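PDB 3JV1: p22 protein from Trypanosoma brucei, which acts as an accessory factor specific to the RNA editing of cytochrome oxidase subunit II transcripts and belongs to the MAM33 family. Local coordinates for residues R72-L77 against F87-E92; V42-M47 against T61-S66; E29-W34 against D152-F157. All blocks are in the same frame, centred on the assembly; numbering follows the deposited sequence.

In the fold
The three contacts are arranged round the antiparallel sheet of this MAM33-family subunit and the C-terminal helix 152-181 that packs on it. Contact 1 pairs the fourth and fifth strands, and contact 2 sets the loop leading into strand 46-51 against the end of strand 54-63; their centres lie about 9 Å apart. The two meet through T73, whose O lies 2.8 Å from T61 N and whose N lies 2.8 Å from G62 O. Contact 3, enclosing both along the chain, lays a loop on the helix; its centre is about 14 Å from that of contact 1 and 16 Å from that of contact 2. M47 bridges the latter gap, its CE 3.7 Å from F157 CE2.

Contact 1: residues R72-L77 against F87-E92; sequences RTLDVL and FGMSVE
L74 and M89 form the middle hydrogen-bonded pair of this antiparallel hairpin, flanked by V76-F87 and R72-V91, with T73-S90 and D75-G88 as the non-hydrogen-bonded pairs between them. The two central bonds differ in geometry. L74 N gives M89 O a bond of 2.8 Å that is nearly straight at the hydrogen (169°), yet the donor stands 36° above the carbonyl plane; M89 N, in return, meets L74 O almost along the C=O axis. At the next pair F87 N donates to V76 O at 2.8 Å, and V76 N reaches F87 O from within the carbonyl plane.

The dense side carries R72, L74, V76, F87, M89 and V91, all buried. The L74 chi2 (80°) spreads the two methyls so that they divide the neighbours: L74 CD1 lies 4.1 Å from M89 CB, L74 CD2 4.1 Å from V91 CG2. V76 CB faces F87 CB at 4.1 Å, while the F87 ring turns an edge to V76 O, which lies near the ring plane 3.7 Å from CD2.

The reverse side is thinner and more polar, and T73, D75 and G88 are partly exposed there, although S90 is buried. T73 CG2 only approaches S90 CB at 4.2 Å, and G88 has no side chain, leaving D75 OD1 3.7 Å from its CA. T73 OG1 is bonded to T61 OG1 and S90 OG to N99.

Strands 54-63 and 95-104 continue the sheet beyond either hairpin strand. Over the apolar face lie helix 135-146, where L145 touches V76, F87 and M89, and helix 152-181, where I158 meets L74 and D159 forms a salt bridge with R72.

Contact 2: residues V42-M47 against T61-S66; sequences VTHFTM and TGEDRS
H44 lays its imidazole against the T61-G62 backbone and points NE2 at the carboxylate of E63; these residues carry most of the contact. One ring face is covered near the rim by T61 C and G62 N, and H44 CE1 lies 3.6 Å from T61 O. T61 contributes backbone here: its side chain leaves from the far side and bonds to T73. G62 CA comes within 3.4 Å of H44 NE2.

E63 bends at chi2 (66°), which swings CD back, and the two side chains meet tip to tip. H44 NE2 donates to E63 OE2 over 3.0 Å, but the bond is weak, bent to 132° at the hydrogen, with ring and carboxylate planes 46° apart.

T61 and G62 form a classic beta bulge opposite T73, and H44 centres an inverse gamma turn whose backbone bonds to a second subunit, where S122 also packs on it. Since E63 is exposed, its carboxylate would probably favour a protonated imidazole only modestly, consistent with a surface contact held mainly by ring-on-backbone packing.

Contact 3: residues E29-W34 against D152-F157; sequences EIPEGW and DTLANF
E29 meets F157 through its backbone alone: E29 O lies 3.4 Å from F157 CD1, oblique to the ring. I30 follows along the same ring, with CA 3.7 Å from F157 CE1 and CB reaching CZ at 4.3 Å. P31 makes the closest face contact. Its CD sits over the centre of the F157 ring, 3.5 Å from the centroid and only 12° off the normal, a CH-pi contact; P31 CG lies between the two helix residues, near F157 CG and CB and 4.1 Å from L154 CD1. In F157, chi1 (168°) puts CG anti to the backbone N and chi2 (80°) turns the ring's face to the proline.

From P31 to W34 the chain makes a type II beta turn, closed by W34 N bonding to P31 O, with G33 third. The turn sets W34 against the helix just before strand 35-37, first of the antiparallel sheet on which helix 152-181 packs in this MAM33-family fold.

W34 crosses L154 at about a right angle. L154 CD1 stands over the face of the indole's five-membered ring, offset toward the rim, in a second CH-pi contact, while CD2 touches CZ2 at 3.6 Å. M47 of strand 46-51 packs on both.

Contact 1: residues R72-L77 against F87-E92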
# COMPACT_ATOMS: atom_id res chain seq x y z
N ARG A 72 -5.47 -4.69 16.53
CA ARG A 72 -4.27 -5.08 15.79
C ARG A 72 -4.54 -6.15 14.74
O ARG A 72 -5.41 -7.01 14.93
CB ARG A 72 -3.20 -5.58 16.76
CG ARG A 72 -2.82 -4.59 17.85
CD ARG A 72 -1.87 -5.20 18.86
NE ARG A 72 -1.45 -4.23 19.87
CZ ARG A 72 -2.28 -3.57 20.68
NH1 ARG A 72 -3.59 -3.78 20.59
NH2 ARG A 72 -1.81 -2.72 21.57
N THR A 73 -3.81 -6.10 13.64
CA THR A 73 -3.97 -7.09 12.59
C THR A 73 -2.73 -7.98 12.58
O THR A 73 -1.63 -7.53 12.85
CB THR A 73 -4.13 -6.46 11.19
OG1 THR A 73 -3.04 -5.58 10.94
CG2 THR A 73 -5.44 -5.69 11.09
N LEU A 74 -2.94 -9.25 12.27
CA LEU A 74 -1.83 -10.18 12.20
C LEU A 74 -2.22 -11.35 11.32
O LEU A 74 -3.40 -11.58 11.07
CB LEU A 74 -1.45 -10.67 13.60
CG LEU A 74 -2.54 -11.17 14.56
CD1 LEU A 74 -2.92 -12.59 14.22
CD2 LEU A 74 -2.01 -11.10 15.99
N ASP A 75 -1.21 -12.05 10.83
CA ASP A 75 -1.42 -13.22 10.00
C ASP A 75 -0.98 -14.42 10.81
O ASP A 75 0.02 -14.37 11.53
CB ASP A 75 -0.55 -13.19 8.74
CG ASP A 75 -1.11 -12.28 7.66
OD1 ASP A 75 -2.28 -11.87 7.76
OD2 ASP A 75 -0.36 -11.99 6.71
N VAL A 76 -1.72 -15.51 10.70
CA VAL A 76 -1.38 -16.73 11.38
C VAL A 76 -1.17 -17.76 10.28
O VAL A 76 -2.09 -18.07 9.52
CB VAL A 76 -2.50 -17.19 12.32
CG1 VAL A 76 -2.28 -18.64 12.74
CG2 VAL A 76 -2.51 -16.30 13.56
N LEU A 77 0.05 -18.27 10.17
CA LEU A 77 0.34 -19.27 9.15
C LEU A 77 0.55 -20.64 9.77
O LEU A 77 1.20 -20.78 10.81
CB LEU A 77 1.58 -18.89 8.34
CG LEU A 77 1.58 -17.59 7.54
CD1 LEU A 77 1.91 -16.41 8.44
CD2 LEU A 77 2.62 -17.70 6.42
N PHE A 87 -4.29 -17.46 7.87
CA PHE A 87 -5.43 -16.77 8.47
C PHE A 87 -5.15 -15.28 8.65
O PHE A 87 -4.22 -14.89 9.35
CB PHE A 87 -5.75 -17.37 9.84
CG PHE A 87 -6.20 -18.80 9.79
CD1 PHE A 87 -7.56 -19.12 9.72
CD2 PHE A 87 -5.28 -19.84 9.81
CE1 PHE A 87 -7.98 -20.44 9.68
CE2 PHE A 87 -5.69 -21.18 9.76
CZ PHE A 87 -7.05 -21.48 9.69
N GLY A 88 -5.97 -14.45 8.00
CA GLY A 88 -5.83 -13.01 8.13
C GLY A 88 -6.70 -12.68 9.32
O GLY A 88 -7.91 -12.90 9.27
N MET A 89 -6.09 -12.19 10.39
CA MET A 89 -6.87 -11.90 11.59
C MET A 89 -6.58 -10.58 12.27
O MET A 89 -5.66 -9.85 11.90
CB MET A 89 -6.66 -13.02 12.60
CG MET A 89 -6.91 -14.41 12.05
SD MET A 89 -7.28 -15.56 13.35
CE MET A 89 -5.66 -15.91 13.95
N SER A 90 -7.38 -10.29 13.27
CA SER A 90 -7.21 -9.09 14.06
C SER A 90 -7.64 -9.39 15.49
O SER A 90 -8.49 -10.24 15.73
CB SER A 90 -8.02 -7.94 13.46
OG SER A 90 -9.35 -8.32 13.19
N VAL A 91 -7.01 -8.72 16.44
CA VAL A 91 -7.33 -8.91 17.85
C VAL A 91 -8.25 -7.79 18.30
O VAL A 91 -7.87 -6.62 18.27
CB VAL A 91 -6.06 -8.92 18.74
CG1 VAL A 91 -6.45 -8.95 20.21
CG2 VAL A 91 -5.21 -10.13 18.40
N GLU A 92 -9.46 -8.15 18.70
CA GLU A 92 -10.44 -7.19 19.17
C GLU A 92 -10.88 -7.61 20.56
O GLU A 92 -11.58 -8.61 20.73
CB GLU A 92 -11.62 -7.13 18.20
CG GLU A 92 -11.26 -6.52 16.85
CD GLU A 92 -12.35 -6.68 15.81
OE1 GLU A 92 -13.47 -6.17 16.02
OE2 GLU A 92 -12.08 -7.32 14.77

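Contact 2: residues V42-M47 against T61-S66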
# COMPACT_ATOMS: atom_id res chain seq x y z
N VAL A 42 11.25 -2.37 17.00
CA VAL A 42 10.50 -3.09 15.99
C VAL A 42 9.13 -3.41 16.57
O VAL A 42 9.01 -4.19 17.51
CB VAL A 42 11.21 -4.41 15.61
CG1 VAL A 42 10.40 -5.15 14.57
CG2 VAL A 42 12.60 -4.12 15.07
N THR A 43 8.09 -2.78 16.02
CA THR A 43 6.74 -2.97 16.52
C THR A 43 6.05 -4.24 15.99
O THR A 43 5.32 -4.91 16.73
CB THR A 43 5.88 -1.70 16.24
OG1 THR A 43 4.53 -1.91 16.67
CG2 THR A 43 5.89 -1.38 14.77
N HIS A 44 6.28 -4.59 14.74
CA HIS A 44 5.67 -5.79 14.16
C HIS A 44 6.50 -7.05 14.36
O HIS A 44 7.21 -7.48 13.46
CB HIS A 44 5.39 -5.56 12.68
CG HIS A 44 4.37 -4.50 12.42
ND1 HIS A 44 4.10 -4.02 11.16
CD2 HIS A 44 3.56 -3.82 13.26
CE1 HIS A 44 3.16 -3.09 11.23
NE2 HIS A 44 2.82 -2.95 12.50
N PHE A 45 6.41 -7.65 15.54
CA PHE A 45 7.17 -8.85 15.86
C PHE A 45 6.49 -10.12 15.35
O PHE A 45 5.34 -10.11 14.90
CB PHE A 45 7.38 -8.94 17.37
CG PHE A 45 6.10 -9.03 18.17
CD1 PHE A 45 5.50 -10.27 18.41
CD2 PHE A 45 5.49 -7.88 18.68
CE1 PHE A 45 4.32 -10.36 19.14
CE2 PHE A 45 4.31 -7.96 19.41
CZ PHE A 45 3.72 -9.20 19.65
N THR A 46 7.21 -11.23 15.43
CA THR A 46 6.67 -12.51 14.99
C THR A 46 6.82 -13.54 16.10
O THR A 46 7.77 -13.49 16.88
CB THR A 46 7.40 -13.02 13.74
OG1 THR A 46 8.74 -13.39 14.09
CG2 THR A 46 7.46 -11.95 12.67
N MET A 47 5.87 -14.47 16.16
CA MET A 47 5.91 -15.54 17.15
C MET A 47 5.84 -16.87 16.40
O MET A 47 5.19 -16.95 15.36
CB MET A 47 4.71 -15.43 18.09
CG MET A 47 4.69 -14.16 18.93
SD MET A 47 3.25 -14.09 20.03
CE MET A 47 3.62 -15.45 21.13
N THR A 61 0.80 -7.51 11.54
CA THR A 61 0.83 -6.79 10.28
C THR A 61 0.41 -5.33 10.38
O THR A 61 0.48 -4.59 9.39
CB THR A 61 -0.04 -7.50 9.21
OG1 THR A 61 -1.38 -7.62 9.69
CG2 THR A 61 0.50 -8.87 8.89
N GLY A 62 -0.04 -4.90 11.56
CA GLY A 62 -0.44 -3.52 11.71
C GLY A 62 -1.48 -3.23 12.77
O GLY A 62 -1.88 -4.11 13.54
N GLU A 63 -1.89 -1.97 12.81
CA GLU A 63 -2.90 -1.46 13.73
C GLU A 63 -3.81 -0.68 12.79
O GLU A 63 -3.32 -0.01 11.89
CB GLU A 63 -2.27 -0.51 14.75
CG GLU A 63 -1.06 -1.08 15.49
CD GLU A 63 0.13 -1.32 14.57
OE1 GLU A 63 0.57 -0.37 13.90
OE2 GLU A 63 0.64 -2.47 14.53
N ASP A 64 -5.13 -0.73 12.98
CA ASP A 64 -5.99 -0.05 12.03
C ASP A 64 -7.20 0.74 12.51
O ASP A 64 -7.57 0.70 13.69
CB ASP A 64 -6.47 -1.06 10.99
CG ASP A 64 -7.50 -2.02 11.56
OD1 ASP A 64 -7.25 -2.55 12.66
OD2 ASP A 64 -8.54 -2.24 10.91
N ARG A 65 -7.80 1.43 11.55
CA ARG A 65 -9.00 2.25 11.69
C ARG A 65 -9.06 3.15 12.92
O ARG A 65 -8.57 2.79 13.98
CB ARG A 65 -10.23 1.34 11.69
CG ARG A 65 -11.50 2.00 11.17
CD ARG A 65 -11.86 1.46 9.79
NE ARG A 65 -10.76 1.59 8.84
CZ ARG A 65 -10.78 1.09 7.60
NH1 ARG A 65 -11.84 0.42 7.17
NH2 ARG A 65 -9.74 1.26 6.80
N SER A 66 -9.65 4.33 12.75
CA SER A 66 -9.80 5.26 13.87
C SER A 66 -10.51 4.40 14.90
O SER A 66 -11.40 3.62 14.54
CB SER A 66 -10.68 6.45 13.47
OG SER A 66 -10.76 7.40 14.52

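Contact 3: residues E29-W34 against D152-F157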
# COMPACT_ATOMS: atom_id res chain seq x y z
N GLU A 29 4.34 -12.99 30.46
CA GLU A 29 5.12 -14.21 30.32
C GLU A 29 4.67 -14.81 29.00
O GLU A 29 3.47 -14.88 28.72
CB GLU A 29 4.84 -15.16 31.49
CG GLU A 29 5.24 -14.57 32.83
CD GLU A 29 4.92 -15.47 34.01
OE1 GLU A 29 3.73 -15.79 34.21
OE2 GLU A 29 5.87 -15.85 34.73
N ILE A 30 5.62 -15.21 28.17
CA ILE A 30 5.30 -15.78 26.87
C ILE A 30 4.65 -17.15 26.99
O ILE A 30 5.14 -18.01 27.72
CB ILE A 30 6.56 -15.88 25.98
CG1 ILE A 30 6.17 -16.37 24.58
CG2 ILE A 30 7.55 -16.83 26.62
CD1 ILE A 30 7.28 -16.25 23.58
N PRO A 31 3.54 -17.37 26.27
CA PRO A 31 2.81 -18.64 26.29
C PRO A 31 3.72 -19.84 26.00
O PRO A 31 4.60 -19.77 25.14
CB PRO A 31 1.74 -18.44 25.22
CG PRO A 31 1.46 -16.97 25.29
CD PRO A 31 2.85 -16.39 25.41
N GLU A 32 3.48 -20.93 26.72
CA GLU A 32 4.25 -22.17 26.59
C GLU A 32 4.39 -22.68 25.15
O GLU A 32 3.41 -22.75 24.41
CB GLU A 32 3.57 -23.26 27.44
CG GLU A 32 4.42 -24.48 27.76
CD GLU A 32 5.43 -24.23 28.86
OE1 GLU A 32 5.04 -23.61 29.88
OE2 GLU A 32 6.60 -24.65 28.72
N GLY A 33 5.61 -23.03 24.76
CA GLY A 33 5.85 -23.53 23.42
C GLY A 33 6.14 -22.47 22.38
O GLY A 33 6.74 -22.75 21.34
N TRP A 34 5.73 -21.24 22.65
CA TRP A 34 5.95 -20.15 21.70
C TRP A 34 7.30 -19.48 21.85
O TRP A 34 7.79 -19.28 22.96
CB TRP A 34 4.89 -19.06 21.85
CG TRP A 34 3.52 -19.47 21.41
CD1 TRP A 34 2.53 -19.98 22.18
CD2 TRP A 34 2.99 -19.36 20.08
NE1 TRP A 34 1.40 -20.18 21.42
CE2 TRP A 34 1.65 -19.81 20.13
CE3 TRP A 34 3.51 -18.92 18.86
CZ2 TRP A 34 0.83 -19.83 19.00
CZ3 TRP A 34 2.69 -18.94 17.73
CH2 TRP A 34 1.36 -19.39 17.82
N ASP A 152 -7.99 -17.19 22.96
CA ASP A 152 -8.11 -15.92 23.68
C ASP A 152 -6.91 -15.65 24.57
O ASP A 152 -6.56 -14.49 24.81
CB ASP A 152 -9.38 -15.89 24.53
CG ASP A 152 -10.63 -15.90 23.70
OD1 ASP A 152 -10.66 -15.23 22.65
OD2 ASP A 152 -11.61 -16.58 24.09
N THR A 153 -6.28 -16.71 25.05
CA THR A 153 -5.11 -16.57 25.90
C THR A 153 -3.99 -15.93 25.10
O THR A 153 -3.33 -15.01 25.57
CB THR A 153 -4.63 -17.93 26.41
OG1 THR A 153 -5.71 -18.62 27.04
CG2 THR A 153 -3.50 -17.75 27.41
N LEU A 154 -3.78 -16.43 23.88
CA LEU A 154 -2.74 -15.89 23.01
C LEU A 154 -3.09 -14.49 22.56
O LEU A 154 -2.23 -13.61 22.51
CB LEU A 154 -2.57 -16.78 21.79
CG LEU A 154 -1.48 -16.34 20.81
CD1 LEU A 154 -0.11 -16.45 21.50
CD2 LEU A 154 -1.53 -17.19 19.55
N ALA A 155 -4.36 -14.27 22.23
CA ALA A 155 -4.81 -12.95 21.79
C ALA A 155 -4.57 -11.97 22.93
O ALA A 155 -4.15 -10.84 22.71
CB ALA A 155 -6.29 -12.99 21.44
N ASN A 156 -4.82 -12.44 24.14
CA ASN A 156 -4.64 -11.64 25.33
C ASN A 156 -3.16 -11.31 25.53
O ASN A 156 -2.81 -10.20 25.92
CB ASN A 156 -5.19 -12.40 26.54
CG ASN A 156 -5.50 -11.49 27.70
OD1 ASN A 156 -4.62 -11.13 28.48
ND2 ASN A 156 -6.76 -11.11 27.82
N PHE A 157 -2.30 -12.29 25.26
CA PHE A 157 -0.86 -12.08 25.40
C PHE A 157 -0.36 -11.05 24.38
O PHE A 157 0.53 -10.27 24.68
CB PHE A 157 -0.08 -13.37 25.19
CG PHE A 157 1.41 -13.15 25.04
CD1 PHE A 157 2.20 -12.95 26.16
CD2 PHE A 157 1.99 -13.07 23.78
CE1 PHE A 157 3.56 -12.68 26.02
CE2 PHE A 157 3.34 -12.81 23.64
CZ PHE A 157 4.13 -12.61 24.76